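Local atomic coordinates of chitin binding protein (Tectaria macrodonta, PDB entry 6IF7), a protein that binds copper and chitin, is insecticidal and is possibly a lytic polysaccharide monooxygenase of family AA10. Residues S158-V163 and Y175-V180; T23-Q28 and R78-A83; L16-R21 and A38-N43; P48-R53 and P171-S176. One frame throughout, in Å; residues are numbered along the deposited sequence.

In the fold
Following the chain from the N terminus, L16-R21 opens contact 3. It closes at A38-N43, round a loop that holds helix 25-34. T23-Q28, inside that loop, pairs later with R78-A83, so contact 2 crosses contact 3. P48-R53 starts contact 4 before contact 2 has closed, and these two cross as well. Contact 4 closes across more than a hundred residues at P171-S176. Contact 1, a short hairpin closure, pairs strands 159-167 and 173-182 and shares Tyr175 and Ser176 with contact 4. Contact 3 ties helical parts together; contact 2 ties helix 25-34 to the loop before strand 84-86. Contact 4 joins the loop after strand 46-47 to the start of strand 173-182 beside the copper.

Contact 1 (S158-V163 and Y175-V180); sequences SHLIYV and YSCSDV
Tyr162 and Cys177 form a non-hydrogen-bonded pair in the antiparallel beta hairpin of strands 159-167 and 173-182. The hairpin belongs to the core beta sandwich characteristic of AA10 monooxygenases. Cys177 SG sits at the edge of the Tyr162 ring, near its plane, and 3.6 Å from Tyr162 CD1. This is a sulfur-aromatic contact. Tyr162 CG stands anti to the backbone N (chi1 -163°), and the ring leans toward the partner strand. There its OH comes within 3.5 Å of Tyr175 CD1. Leu160 shares this face and packs its CD1 on Cys177 CB at 3.9 Å. On the other face Ile161 and Val180 cross at about a right angle, with Ile161 CD1 3.9 Å from Val180 CG1. Six backbone hydrogen bonds join the strands, two each for His159 with Val180, Ile161 with Ser178 and Val163 with Ser176.

Partners beyond the hairpin hold both faces. Cys177 is in a disulfide with Cys64, and the Tyr162 OH is hydrogen-bonded to Leu63 O, so neighbouring residues of one loop hold sulfur and phenol. Asp179 makes a salt bridge to Arg10. Ile161 and Val180 both touch Leu86 of strand 84-86. Ser178 OG is also bonded to Pro7 O. A water lies between the two serine hydroxyls: it donates to Ile161 O and, at 2.8 Å, to Ser178 OG, and it is hydrogen-bonded to Ser176 OG at 2.7 Å.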
loop_
_atom_site.group_PDB
_atom_site.type_symbol
_atom_site.label_atom_id
_atom_site.label_comp_id
_atom_site.label_asym_id
_atom_site.label_seq_id
_atom_site.Cartn_x
_atom_site.Cartn_y
_atom_site.Cartn_z
ATOM N N SER A 158 3.605 -0.124 -15.329
ATOM C CA SER A 158 3.957 -0.172 -13.919
ATOM C C SER A 158 3.440 1.051 -13.180
ATOM O O SER A 158 3.827 2.161 -13.484
ATOM C CB SER A 158 5.474 -0.251 -13.742
ATOM O OG SER A 158 5.955 -1.436 -14.333
ATOM N N HIS A 159 2.562 0.812 -12.217
ATOM C CA HIS A 159 1.984 1.845 -11.391
ATOM C C HIS A 159 1.956 1.366 -9.944
ATOM O O HIS A 159 2.395 0.249 -9.644
ATOM C CB HIS A 159 0.596 2.198 -11.911
ATOM C CG HIS A 159 0.646 3.099 -13.095
ATOM N ND1 HIS A 159 0.863 4.458 -12.988
ATOM C CD2 HIS A 159 0.570 2.833 -14.416
ATOM C CE1 HIS A 159 0.906 4.989 -14.194
ATOM N NE2 HIS A 159 0.725 4.025 -15.075
ATOM N N LEU A 160 1.467 2.232 -9.063
ATOM C CA LEU A 160 1.340 1.908 -7.671
ATOM C C LEU A 160 -0.028 2.359 -7.187
ATOM O O LEU A 160 -0.539 3.413 -7.593
ATOM C CB LEU A 160 2.502 2.557 -6.901
ATOM C CG LEU A 160 2.558 2.406 -5.387
ATOM C CD1 LEU A 160 3.999 2.308 -4.940
ATOM C CD2 LEU A 160 1.871 3.563 -4.659
ATOM N N ILE A 161 -0.607 1.542 -6.314
ATOM C CA ILE A 161 -1.799 1.890 -5.592
ATOM C C ILE A 161 -1.432 2.122 -4.121
ATOM O O ILE A 161 -0.803 1.270 -3.477
ATOM C CB ILE A 161 -2.851 0.809 -5.779
ATOM C CG1 ILE A 161 -3.297 0.843 -7.249
ATOM C CG2 ILE A 161 -4.018 1.015 -4.829
ATOM C CD1 ILE A 161 -4.211 -0.274 -7.644
ATOM N N TYR A 162 -1.808 3.302 -3.634
ATOM C CA TYR A 162 -1.584 3.726 -2.268
ATOM C C TYR A 162 -2.933 3.720 -1.550
ATOM O O TYR A 162 -3.903 4.367 -1.991
ATOM C CB TYR A 162 -0.991 5.118 -2.239
ATOM C CG TYR A 162 -0.328 5.532 -0.933
ATOM C CD1 TYR A 162 0.736 4.804 -0.402
ATOM C CD2 TYR A 162 -0.718 6.692 -0.271
ATOM C CE1 TYR A 162 1.374 5.201 0.775
ATOM C CE2 TYR A 162 -0.082 7.110 0.892
ATOM C CZ TYR A 162 0.955 6.367 1.424
ATOM O OH TYR A 162 1.573 6.796 2.587
ATOM N N VAL A 163 -2.996 2.948 -0.472
ATOM C CA VAL A 163 -4.205 2.830 0.331
ATOM C C VAL A 163 -3.923 3.386 1.716
ATOM O O VAL A 163 -2.960 2.976 2.390
ATOM C CB VAL A 163 -4.726 1.381 0.351
ATOM C CG1 VAL A 163 -6.031 1.265 1.131
ATOM C CG2 VAL A 163 -4.945 0.933 -1.081
ATOM N N TYR A 175 -0.971 2.634 6.314
ATOM C CA TYR A 175 -0.540 3.036 4.972
ATOM C C TYR A 175 0.025 1.843 4.236
ATOM O O TYR A 175 0.849 1.109 4.779
ATOM C CB TYR A 175 0.499 4.144 5.089
ATOM C CG TYR A 175 -0.024 5.351 5.869
ATOM C CD1 TYR A 175 -0.685 6.392 5.214
ATOM C CD2 TYR A 175 0.114 5.426 7.249
ATOM C CE1 TYR A 175 -1.181 7.481 5.918
ATOM C CE2 TYR A 175 -0.378 6.509 7.973
ATOM C CZ TYR A 175 -1.015 7.538 7.306
ATOM O OH TYR A 175 -1.506 8.618 8.006
ATOM N N SER A 176 -0.445 1.654 3.002
ATOM C CA SER A 176 -0.097 0.506 2.165
ATOM C C SER A 176 0.292 0.919 0.732
ATOM O O SER A 176 -0.467 1.627 0.063
ATOM C CB SER A 176 -1.310 -0.420 2.118
ATOM O OG SER A 176 -1.105 -1.488 1.224
ATOM N N CYS A 177 1.457 0.468 0.265
ATOM C CA CYS A 177 1.869 0.582 -1.160
ATOM C C CYS A 177 1.748 -0.778 -1.827
ATOM O O CYS A 177 2.306 -1.740 -1.299
ATOM C CB CYS A 177 3.330 1.005 -1.302
ATOM S SG CYS A 177 3.603 2.741 -0.958
ATOM N N SER A 178 1.081 -0.825 -2.984
ATOM C CA SER A 178 0.982 -2.047 -3.797
ATOM C C SER A 178 1.443 -1.755 -5.238
ATOM O O SER A 178 0.951 -0.848 -5.901
ATOM C CB SER A 178 -0.437 -2.632 -3.784
ATOM O OG SER A 178 -0.872 -2.947 -2.453
ATOM N N ASP A 179 2.412 -2.536 -5.699
ATOM C CA ASP A 179 2.915 -2.440 -7.047
ATOM C C ASP A 179 1.919 -3.168 -7.939
ATOM O O ASP A 179 1.476 -4.252 -7.626
ATOM C CB ASP A 179 4.297 -3.073 -7.120
ATOM C CG ASP A 179 5.295 -2.337 -6.255
ATOM O OD1 ASP A 179 5.671 -1.216 -6.626
ATOM O OD2 ASP A 179 5.689 -2.840 -5.190
ATOM N N VAL A 180 1.560 -2.537 -9.040
ATOM C CA VAL A 180 0.607 -3.105 -9.973
ATOM C C VAL A 180 1.096 -2.850 -11.373
ATOM O O VAL A 180 1.979 -2.054 -11.578
ATOM C CB VAL A 180 -0.824 -2.535 -9.792
ATOM C CG1 VAL A 180 -1.331 -2.848 -8.394
ATOM C CG2 VAL A 180 -0.893 -1.029 -10.075
HETATM O O HOH W 1 -1.828 -0.624 -1.194
#

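Contact 2 (T23-Q28 and R78-A83); sequences TSPACQ and RSDWIA. With SO4 (sulfate ion), chain D.
The first turn of helix 25-34 meets loop 78-83 with Ala26 at the centre. Ala26 CB lies over one face of the Trp81 indole, 4.0 Å from the centroid of its six-membered ring and 27° off the normal. This is a CH-pi contact. The indole is fixed by a hydrogen bond from NE1 to Leu76 O and has a cation-pi contact with Arg10. Arg78 covers Ala26 from another direction, with the guanidinium face over Ala26 CA and its NE 3.5 Å from that carbon. Arg78 grips Asp80 side-on: NE bonds to Asp80 OD1 at 2.8 Å and NH2 to OD2, each on a syn lone pair. Both bonds lie close to the guanidinium plane. Arg78 NH1 also bonds a sulfate, probably from the crystallisation liquor. A water accepts from Ala26 N and donates to Asp80 O at 2.6 Å, linking an early helix N-H to the loop. Ile82 CD1 packs on Ser24 CB at 3.7 Å. Ser24 OG, held between the backbone N and the carbonyl carbon (chi1 76°), accepts from Cys27 N at 3.2 Å. This is a serine N-cap, typical of helix starts, here with proline as the next residue.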
loop_
_atom_site.group_PDB
_atom_site.type_symbol
_atom_site.label_atom_id
_atom_site.label_comp_id
_atom_site.label_asym_id
_atom_site.label_seq_id
_atom_site.Cartn_x
_atom_site.Cartn_y
_atom_site.Cartn_z
ATOM N N THR A 23 13.133 -14.124 -1.225
ATOM C CA THR A 23 13.250 -14.766 -2.538
ATOM C C THR A 23 13.388 -13.757 -3.691
ATOM O O THR A 23 14.254 -13.921 -4.534
ATOM C CB THR A 23 12.036 -15.692 -2.806
ATOM O OG1 THR A 23 10.823 -14.967 -2.593
ATOM C CG2 THR A 23 12.039 -16.850 -1.872
ATOM N N SER A 24 12.557 -12.709 -3.729
ATOM C CA SER A 24 12.636 -11.710 -4.803
ATOM C C SER A 24 13.766 -10.722 -4.481
ATOM O O SER A 24 13.961 -10.370 -3.296
ATOM C CB SER A 24 11.302 -10.970 -5.013
ATOM O OG SER A 24 11.027 -9.979 -4.022
ATOM N N PRO A 25 14.497 -10.263 -5.522
ATOM C CA PRO A 25 15.544 -9.246 -5.344
ATOM C C PRO A 25 15.068 -7.985 -4.584
ATOM O O PRO A 25 15.768 -7.489 -3.683
ATOM C CB PRO A 25 15.930 -8.890 -6.785
ATOM C CG PRO A 25 15.604 -10.115 -7.582
ATOM C CD PRO A 25 14.404 -10.717 -6.930
ATOM N N ALA A 26 13.879 -7.485 -4.915
ATOM C CA ALA A 26 13.380 -6.288 -4.238
ATOM C C ALA A 26 13.155 -6.528 -2.737
ATOM O O ALA A 26 13.491 -5.688 -1.927
ATOM C CB ALA A 26 12.121 -5.770 -4.916
ATOM N N CYS A 27 12.578 -7.663 -2.370
ATOM C CA CYS A 27 12.371 -7.980 -0.949
ATOM C C CYS A 27 13.678 -8.244 -0.225
ATOM O O CYS A 27 13.801 -7.896 0.951
ATOM C CB CYS A 27 11.428 -9.170 -0.759
ATOM S SG CYS A 27 9.690 -8.836 -1.140
ATOM N N GLN A 28 14.643 -8.872 -0.913
ATOM C CA GLN A 28 15.976 -9.067 -0.348
ATOM C C GLN A 28 16.582 -7.732 0.065
ATOM O O GLN A 28 17.045 -7.583 1.194
ATOM C CB GLN A 28 16.892 -9.727 -1.360
ATOM C CG GLN A 28 16.662 -11.213 -1.536
ATOM C CD GLN A 28 17.516 -11.756 -2.653
ATOM O OE1 GLN A 28 18.668 -11.357 -2.830
ATOM N NE2 GLN A 28 16.960 -12.642 -3.420
ATOM N N ARG A 78 12.616 0.731 -6.816
ATOM C CA ARG A 78 13.143 -0.284 -7.721
ATOM C C ARG A 78 12.173 -0.550 -8.855
ATOM O O ARG A 78 10.952 -0.416 -8.687
ATOM C CB ARG A 78 13.407 -1.580 -6.977
ATOM C CG ARG A 78 14.333 -1.379 -5.783
ATOM C CD ARG A 78 14.570 -2.651 -5.024
ATOM N NE ARG A 78 15.073 -3.724 -5.879
ATOM C CZ ARG A 78 16.316 -4.208 -5.894
ATOM N NH1 ARG A 78 17.272 -3.729 -5.118
ATOM N NH2 ARG A 78 16.610 -5.205 -6.715
ATOM N N SER A 79 12.751 -0.941 -9.994
ATOM C CA SER A 79 12.021 -1.369 -11.168
ATOM C C SER A 79 11.562 -2.795 -11.054
ATOM O O SER A 79 10.798 -3.211 -11.866
ATOM C CB SER A 79 12.875 -1.264 -12.461
ATOM O OG SER A 79 14.094 -0.588 -12.246
ATOM N N ASP A 80 12.023 -3.557 -10.077
ATOM C CA ASP A 80 11.720 -5.002 -10.047
ATOM C C ASP A 80 10.849 -5.443 -8.855
ATOM O O ASP A 80 10.803 -6.627 -8.555
ATOM C CB ASP A 80 13.034 -5.803 -10.083
ATOM C CG ASP A 80 13.940 -5.492 -8.881
ATOM O OD1 ASP A 80 13.592 -4.601 -8.052
ATOM O OD2 ASP A 80 14.991 -6.131 -8.760
ATOM N N TRP A 81 10.160 -4.517 -8.180
ATOM C CA TRP A 81 9.117 -4.915 -7.234
ATOM C C TRP A 81 8.107 -5.803 -7.982
ATOM O O TRP A 81 7.722 -5.503 -9.105
ATOM C CB TRP A 81 8.371 -3.720 -6.654
ATOM C CG TRP A 81 9.105 -2.879 -5.637
ATOM C CD1 TRP A 81 9.578 -1.620 -5.823
ATOM C CD2 TRP A 81 9.406 -3.223 -4.273
ATOM N NE1 TRP A 81 10.167 -1.149 -4.672
ATOM C CE2 TRP A 81 10.079 -2.108 -3.700
ATOM C CE3 TRP A 81 9.182 -4.365 -3.481
ATOM C CZ2 TRP A 81 10.529 -2.086 -2.370
ATOM C CZ3 TRP A 81 9.645 -4.351 -2.132
ATOM C CH2 TRP A 81 10.292 -3.204 -1.597
ATOM N N ILE A 82 7.700 -6.908 -7.372
ATOM C CA ILE A 82 6.760 -7.806 -8.040
ATOM C C ILE A 82 5.397 -7.122 -8.012
ATOM O O ILE A 82 4.976 -6.613 -6.982
ATOM C CB ILE A 82 6.730 -9.213 -7.423
ATOM C CG1 ILE A 82 8.122 -9.842 -7.562
ATOM C CG2 ILE A 82 5.697 -10.095 -8.149
ATOM C CD1 ILE A 82 8.246 -11.253 -7.008
ATOM N N ALA A 83 4.747 -7.098 -9.168
ATOM C CA ALA A 83 3.556 -6.305 -9.385
ATOM C C ALA A 83 2.361 -7.200 -9.709
ATOM O O ALA A 83 2.519 -8.256 -10.310
ATOM C CB ALA A 83 3.797 -5.323 -10.512
HETATM S S SO4 D . 20.490 -5.438 -5.854
HETATM O O1 SO4 D . 21.610 -4.469 -5.716
HETATM O O2 SO4 D . 19.475 -5.153 -4.813
HETATM O O3 SO4 D . 19.935 -5.371 -7.217
HETATM O O4 SO4 D . 21.007 -6.808 -5.662
HETATM O O HOH W 2 12.131 -8.352 -7.052
#

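Contact 3 (L16-R21 and A38-N43); sequences LENPER and AFYDWN
Pro19 lies against one face of the Tyr40 ring, and Glu20 reaches its edge. Both belong to the type I beta turn from Asn18 to Arg21 that follows helix 10-16. Tyr40 ends the short helix 36-40. All of this is in the helical region after strand 2-6, which probably corresponds to the L2 region of AA10 relatives. Pro19 CG is 3.8 Å from the centroid of the Tyr40 ring and 19° off its normal, so the contact is CH-pi over the face. The proline and the ring cross at an oblique angle.

Glu20 crosses Tyr40 at about a right angle, but its carboxylate is nearly coplanar with the ring, 16° apart. Its chain bends at chi2 (-50°), which brings the carboxylate to the phenol. Tyr40 OH donates to Glu20 OE2 on its anti lone pair at 2.6 Å. The two residues thus grip the tyrosine from face and edge.

The turn is braced from within. Asn18 OD1 accepts from Glu20 N at 3.0 Å, an Asx turn, and Asn18 O accepts from Arg21 N at 3.1 Å. Pro19 and Glu20 also touch Thr36 at the start of the helix. Phe39 meets Pro19 through its stem, while its ring leads away to Ala30, Val31 and Ser34 of helix 25-34. The closest approach of this stem is Phe39 CB to Pro19 CG, 3.9 Å.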
loop_
_atom_site.group_PDB
_atom_site.type_symbol
_atom_site.label_atom_id
_atom_site.label_comp_id
_atom_site.label_asym_id
_atom_site.label_seq_id
_atom_site.Cartn_x
_atom_site.Cartn_y
_atom_site.Cartn_z
ATOM N N LEU A 16 5.513 -12.753 3.159
ATOM C CA LEU A 16 5.176 -14.072 2.613
ATOM C C LEU A 16 6.314 -14.729 1.858
ATOM O O LEU A 16 6.302 -15.935 1.671
ATOM C CB LEU A 16 3.913 -14.019 1.756
ATOM C CG LEU A 16 2.633 -13.722 2.537
ATOM C CD1 LEU A 16 1.447 -13.724 1.582
ATOM C CD2 LEU A 16 2.377 -14.720 3.673
ATOM N N GLU A 17 7.309 -13.953 1.450
ATOM C CA GLU A 17 8.534 -14.530 0.909
ATOM C C GLU A 17 9.504 -15.026 1.994
ATOM O O GLU A 17 10.530 -15.591 1.641
ATOM C CB GLU A 17 9.250 -13.522 0.030
ATOM C CG GLU A 17 8.477 -13.116 -1.197
ATOM C CD GLU A 17 9.282 -12.190 -2.086
ATOM O OE1 GLU A 17 10.477 -12.003 -1.782
ATOM O OE2 GLU A 17 8.733 -11.656 -3.083
ATOM N N ASN A 18 9.173 -14.829 3.278
ATOM C CA ASN A 18 10.001 -15.212 4.442
ATOM C C ASN A 18 11.137 -14.199 4.722
ATOM O O ASN A 18 12.151 -14.175 4.011
ATOM C CB ASN A 18 10.495 -16.674 4.344
ATOM C CG ASN A 18 11.498 -17.050 5.422
ATOM O OD1 ASN A 18 11.466 -16.565 6.555
ATOM N ND2 ASN A 18 12.412 -17.942 5.051
ATOM N N PRO A 19 10.953 -13.343 5.751
ATOM C CA PRO A 19 12.000 -12.382 6.145
ATOM C C PRO A 19 13.373 -13.015 6.466
ATOM O O PRO A 19 14.387 -12.354 6.272
ATOM C CB PRO A 19 11.422 -11.714 7.416
ATOM C CG PRO A 19 9.946 -11.959 7.356
ATOM C CD PRO A 19 9.768 -13.255 6.632
ATOM N N GLU A 20 13.399 -14.267 6.932
ATOM C CA GLU A 20 14.665 -14.958 7.218
ATOM C C GLU A 20 15.495 -15.255 5.980
ATOM O O GLU A 20 16.698 -15.401 6.098
ATOM C CB GLU A 20 14.441 -16.282 7.983
ATOM C CG GLU A 20 13.727 -16.151 9.325
ATOM C CD GLU A 20 14.334 -15.079 10.222
ATOM O OE1 GLU A 20 15.578 -14.956 10.254
ATOM O OE2 GLU A 20 13.582 -14.352 10.900
ATOM N N ARG A 21 14.863 -15.383 4.811
ATOM C CA ARG A 21 15.588 -15.706 3.587
ATOM C C ARG A 21 14.751 -15.327 2.363
ATOM O O ARG A 21 14.172 -16.202 1.698
ATOM C CB ARG A 21 15.954 -17.199 3.561
ATOM C CG ARG A 21 17.096 -17.474 2.605
ATOM C CD ARG A 21 17.363 -18.949 2.459
ATOM N NE ARG A 21 18.425 -19.148 1.490
ATOM C CZ ARG A 21 18.936 -20.325 1.113
ATOM N NH1 ARG A 21 18.483 -21.478 1.614
ATOM N NH2 ARG A 21 19.912 -20.333 0.205
ATOM N N ALA A 38 10.627 -5.731 11.225
ATOM C CA ALA A 38 9.699 -4.844 10.506
ATOM C C ALA A 38 8.664 -5.639 9.684
ATOM O O ALA A 38 7.468 -5.295 9.672
ATOM C CB ALA A 38 10.471 -3.897 9.597
ATOM N N PHE A 39 9.134 -6.713 9.042
ATOM C CA PHE A 39 8.301 -7.537 8.157
ATOM C C PHE A 39 7.422 -8.555 8.858
ATOM O O PHE A 39 6.354 -8.885 8.353
ATOM C CB PHE A 39 9.143 -8.177 7.058
ATOM C CG PHE A 39 9.714 -7.163 6.119
ATOM C CD1 PHE A 39 8.977 -6.710 5.025
ATOM C CD2 PHE A 39 10.952 -6.571 6.382
ATOM C CE1 PHE A 39 9.489 -5.723 4.198
ATOM C CE2 PHE A 39 11.465 -5.579 5.559
ATOM C CZ PHE A 39 10.740 -5.155 4.465
ATOM N N TYR A 40 7.838 -9.029 10.027
ATOM C CA TYR A 40 6.914 -9.736 10.891
ATOM C C TYR A 40 5.858 -8.779 11.446
ATOM O O TYR A 40 4.783 -9.226 11.782
ATOM C CB TYR A 40 7.641 -10.458 12.024
ATOM C CG TYR A 40 8.559 -11.554 11.538
ATOM C CD1 TYR A 40 8.049 -12.656 10.863
ATOM C CD2 TYR A 40 9.935 -11.478 11.740
ATOM C CE1 TYR A 40 8.881 -13.676 10.424
ATOM C CE2 TYR A 40 10.774 -12.488 11.314
ATOM C CZ TYR A 40 10.235 -13.583 10.654
ATOM O OH TYR A 40 11.061 -14.562 10.181
ATOM N N ASP A 41 6.170 -7.480 11.528
ATOM C CA ASP A 41 5.186 -6.428 11.839
ATOM C C ASP A 41 4.597 -5.770 10.579
ATOM O O ASP A 41 4.385 -4.538 10.545
ATOM C CB ASP A 41 5.822 -5.334 12.711
ATOM C CG ASP A 41 6.498 -5.878 13.961
ATOM O OD1 ASP A 41 6.215 -7.029 14.348
ATOM O OD2 ASP A 41 7.320 -5.146 14.538
ATOM N N TRP A 42 4.291 -6.586 9.559
ATOM C CA TRP A 42 3.764 -6.084 8.265
ATOM C C TRP A 42 2.413 -5.372 8.421
ATOM O O TRP A 42 2.026 -4.528 7.582
ATOM C CB TRP A 42 3.648 -7.213 7.217
ATOM C CG TRP A 42 2.730 -8.305 7.648
ATOM C CD1 TRP A 42 3.071 -9.429 8.325
ATOM C CD2 TRP A 42 1.312 -8.345 7.490
ATOM N NE1 TRP A 42 1.954 -10.196 8.578
ATOM C CE2 TRP A 42 0.858 -9.545 8.080
ATOM C CE3 TRP A 42 0.380 -7.499 6.886
ATOM C CZ2 TRP A 42 -0.483 -9.912 8.089
ATOM C CZ3 TRP A 42 -0.968 -7.882 6.879
ATOM C CH2 TRP A 42 -1.380 -9.064 7.475
ATOM N N ASN A 43 1.704 -5.712 9.492
ATOM C CA ASN A 43 0.363 -5.185 9.733
ATOM C C ASN A 43 0.319 -3.848 10.474
ATOM O O ASN A 43 -0.767 -3.364 10.821
ATOM C CB ASN A 43 -0.479 -6.242 10.478
ATOM C CG ASN A 43 0.080 -6.587 11.855
ATOM O OD1 ASN A 43 1.187 -6.195 12.213
ATOM N ND2 ASN A 43 -0.690 -7.340 12.625
#

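Contact 4 (P48-R53 and P171-S176); sequences PNAAGR and PEAFYS
Glu172 and Pro48 meet beside the copper site, where the loop after strand 46-47 packs against the start of strand 173-182. Glu172 CB rests 3.8 Å from Pro48 O. Its CG, anti to the backbone N (chi1 -177°), lies 3.9 Å from Pro48 CA. The chain stays extended to CD and carries the carboxylate past the proline. There Glu172 OE1 makes a salt bridge to Arg167, and OE2 accepts from Asn46 ND2. The nearest atom of the Glu172 side chain is about 4 Å from the bound copper(II) ion, and about as near to the side chains of its ligands His1 and His103.

The backbone next to it is pinned by one straight bond. Ala51 N donates to Pro171 O at 2.8 Å with an angle of 175° at the hydrogen, on a lone pair of the carbonyl. Pro171 CG touches Pro48 O at 3.6 Å, and its CB packs on Ala51 CB. Ala50 CB fits between Ala173 CB, at 3.6 Å, and the Tyr175 OH, at 3.4 Å. That hydroxyl is itself hydrogen-bonded to His54.

The loop forms a type I' turn from Ala50 to Arg53. Arg53 NE, at 2.9 Å, and Arg53 N reach Ala50 O from opposite faces of its plane, and Arg53 NH2 bonds Asn49 O.

Each carboxylate oxygen of Glu172 has its own partner, Arg167 or Asn46. The pair should restrain the rotation of the group near the copper, consistent with a second-shell role at the metal site.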
loop_
_atom_site.group_PDB
_atom_site.type_symbol
_atom_site.label_atom_id
_atom_site.label_comp_id
_atom_site.label_asym_id
_atom_site.label_seq_id
_atom_site.Cartn_x
_atom_site.Cartn_y
_atom_site.Cartn_z
ATOM N N PRO A 48 0.155 6.255 14.672
ATOM C CA PRO A 48 -0.889 6.226 15.735
ATOM C C PRO A 48 -1.586 7.563 15.937
ATOM O O PRO A 48 -2.682 7.631 16.447
ATOM C CB PRO A 48 -0.106 5.855 17.008
ATOM C CG PRO A 48 1.238 5.410 16.563
ATOM C CD PRO A 48 1.507 6.058 15.238
ATOM N N ASN A 49 -0.925 8.588 15.447
ATOM C CA ASN A 49 -1.264 9.943 15.612
ATOM C C ASN A 49 -1.970 10.649 14.439
ATOM O O ASN A 49 -2.281 11.816 14.566
ATOM C CB ASN A 49 0.088 10.646 15.827
ATOM C CG ASN A 49 -0.052 11.892 16.601
ATOM O OD1 ASN A 49 -1.084 12.090 17.259
ATOM N ND2 ASN A 49 0.963 12.763 16.538
ATOM N N ALA A 50 -2.228 9.979 13.315
ATOM C CA ALA A 50 -2.471 10.708 12.042
ATOM C C ALA A 50 -3.531 11.792 12.098
ATOM O O ALA A 50 -3.262 12.937 11.766
ATOM C CB ALA A 50 -2.808 9.755 10.915
ATOM N N ALA A 51 -4.736 11.409 12.496
ATOM C CA ALA A 51 -5.884 12.308 12.502
ATOM C C ALA A 51 -6.076 12.937 11.116
ATOM O O ALA A 51 -6.365 14.120 11.006
ATOM C CB ALA A 51 -5.726 13.383 13.599
ATOM N N GLY A 52 -5.915 12.133 10.058
ATOM C CA GLY A 52 -6.151 12.585 8.695
ATOM C C GLY A 52 -5.082 13.461 8.062
ATOM O O GLY A 52 -5.235 13.884 6.916
ATOM N N ARG A 53 -3.983 13.703 8.772
ATOM C CA ARG A 53 -2.957 14.660 8.354
ATOM C C ARG A 53 -1.812 13.948 7.628
ATOM O O ARG A 53 -0.643 14.098 7.968
ATOM C CB ARG A 53 -2.430 15.425 9.574
ATOM C CG ARG A 53 -3.514 16.172 10.343
ATOM C CD ARG A 53 -2.975 16.741 11.639
ATOM N NE ARG A 53 -2.627 15.669 12.568
ATOM C CZ ARG A 53 -1.614 15.691 13.432
ATOM N NH1 ARG A 53 -0.785 16.730 13.494
ATOM N NH2 ARG A 53 -1.405 14.641 14.229
ATOM N N PRO A 171 -7.331 8.449 16.061
ATOM C CA PRO A 171 -6.518 9.181 15.065
ATOM C C PRO A 171 -5.567 8.286 14.262
ATOM O O PRO A 171 -4.944 8.768 13.308
ATOM C CB PRO A 171 -5.697 10.158 15.923
ATOM C CG PRO A 171 -5.607 9.501 17.265
ATOM C CD PRO A 171 -6.784 8.578 17.428
ATOM N N GLU A 172 -5.440 7.015 14.649
ATOM C CA GLU A 172 -4.548 6.093 13.982
ATOM C C GLU A 172 -4.949 5.799 12.532
ATOM O O GLU A 172 -6.126 5.567 12.225
ATOM C CB GLU A 172 -4.494 4.793 14.751
ATOM C CG GLU A 172 -3.527 3.767 14.196
ATOM C CD GLU A 172 -3.582 2.469 14.974
ATOM O OE1 GLU A 172 -4.678 1.882 15.049
ATOM O OE2 GLU A 172 -2.538 2.014 15.481
ATOM N N ALA A 173 -3.941 5.772 11.675
ATOM C CA ALA A 173 -4.078 5.400 10.286
ATOM C C ALA A 173 -2.974 4.407 9.880
ATOM O O ALA A 173 -1.891 4.386 10.478
ATOM C CB ALA A 173 -4.010 6.650 9.434
ATOM N N PHE A 174 -3.281 3.582 8.871
ATOM C CA PHE A 174 -2.380 2.603 8.293
ATOM C C PHE A 174 -2.154 2.960 6.818
ATOM O O PHE A 174 -3.035 3.511 6.154
ATOM C CB PHE A 174 -2.963 1.190 8.424
ATOM C CG PHE A 174 -3.137 0.748 9.858
ATOM C CD1 PHE A 174 -4.236 1.186 10.613
ATOM C CD2 PHE A 174 -2.194 -0.077 10.467
ATOM C CE1 PHE A 174 -4.381 0.803 11.949
ATOM C CE2 PHE A 174 -2.347 -0.475 11.796
ATOM C CZ PHE A 174 -3.428 -0.030 12.536
ATOM N N TYR A 175 -0.971 2.634 6.314
ATOM C CA TYR A 175 -0.540 3.036 4.972
ATOM C C TYR A 175 0.025 1.843 4.236
ATOM O O TYR A 175 0.849 1.109 4.779
ATOM C CB TYR A 175 0.499 4.144 5.089
ATOM C CG TYR A 175 -0.024 5.351 5.869
ATOM C CD1 TYR A 175 -0.685 6.392 5.214
ATOM C CD2 TYR A 175 0.114 5.426 7.249
ATOM C CE1 TYR A 175 -1.181 7.481 5.918
ATOM C CE2 TYR A 175 -0.378 6.509 7.973
ATOM C CZ TYR A 175 -1.015 7.538 7.306
ATOM O OH TYR A 175 -1.506 8.618 8.006
ATOM N N SER A 176 -0.445 1.654 3.002
ATOM C CA SER A 176 -0.097 0.506 2.165
ATOM C C SER A 176 0.292 0.919 0.732
ATOM O O SER A 176 -0.467 1.627 0.063
ATOM C CB SER A 176 -1.310 -0.420 2.118
ATOM O OG SER A 176 -1.105 -1.488 1.224
#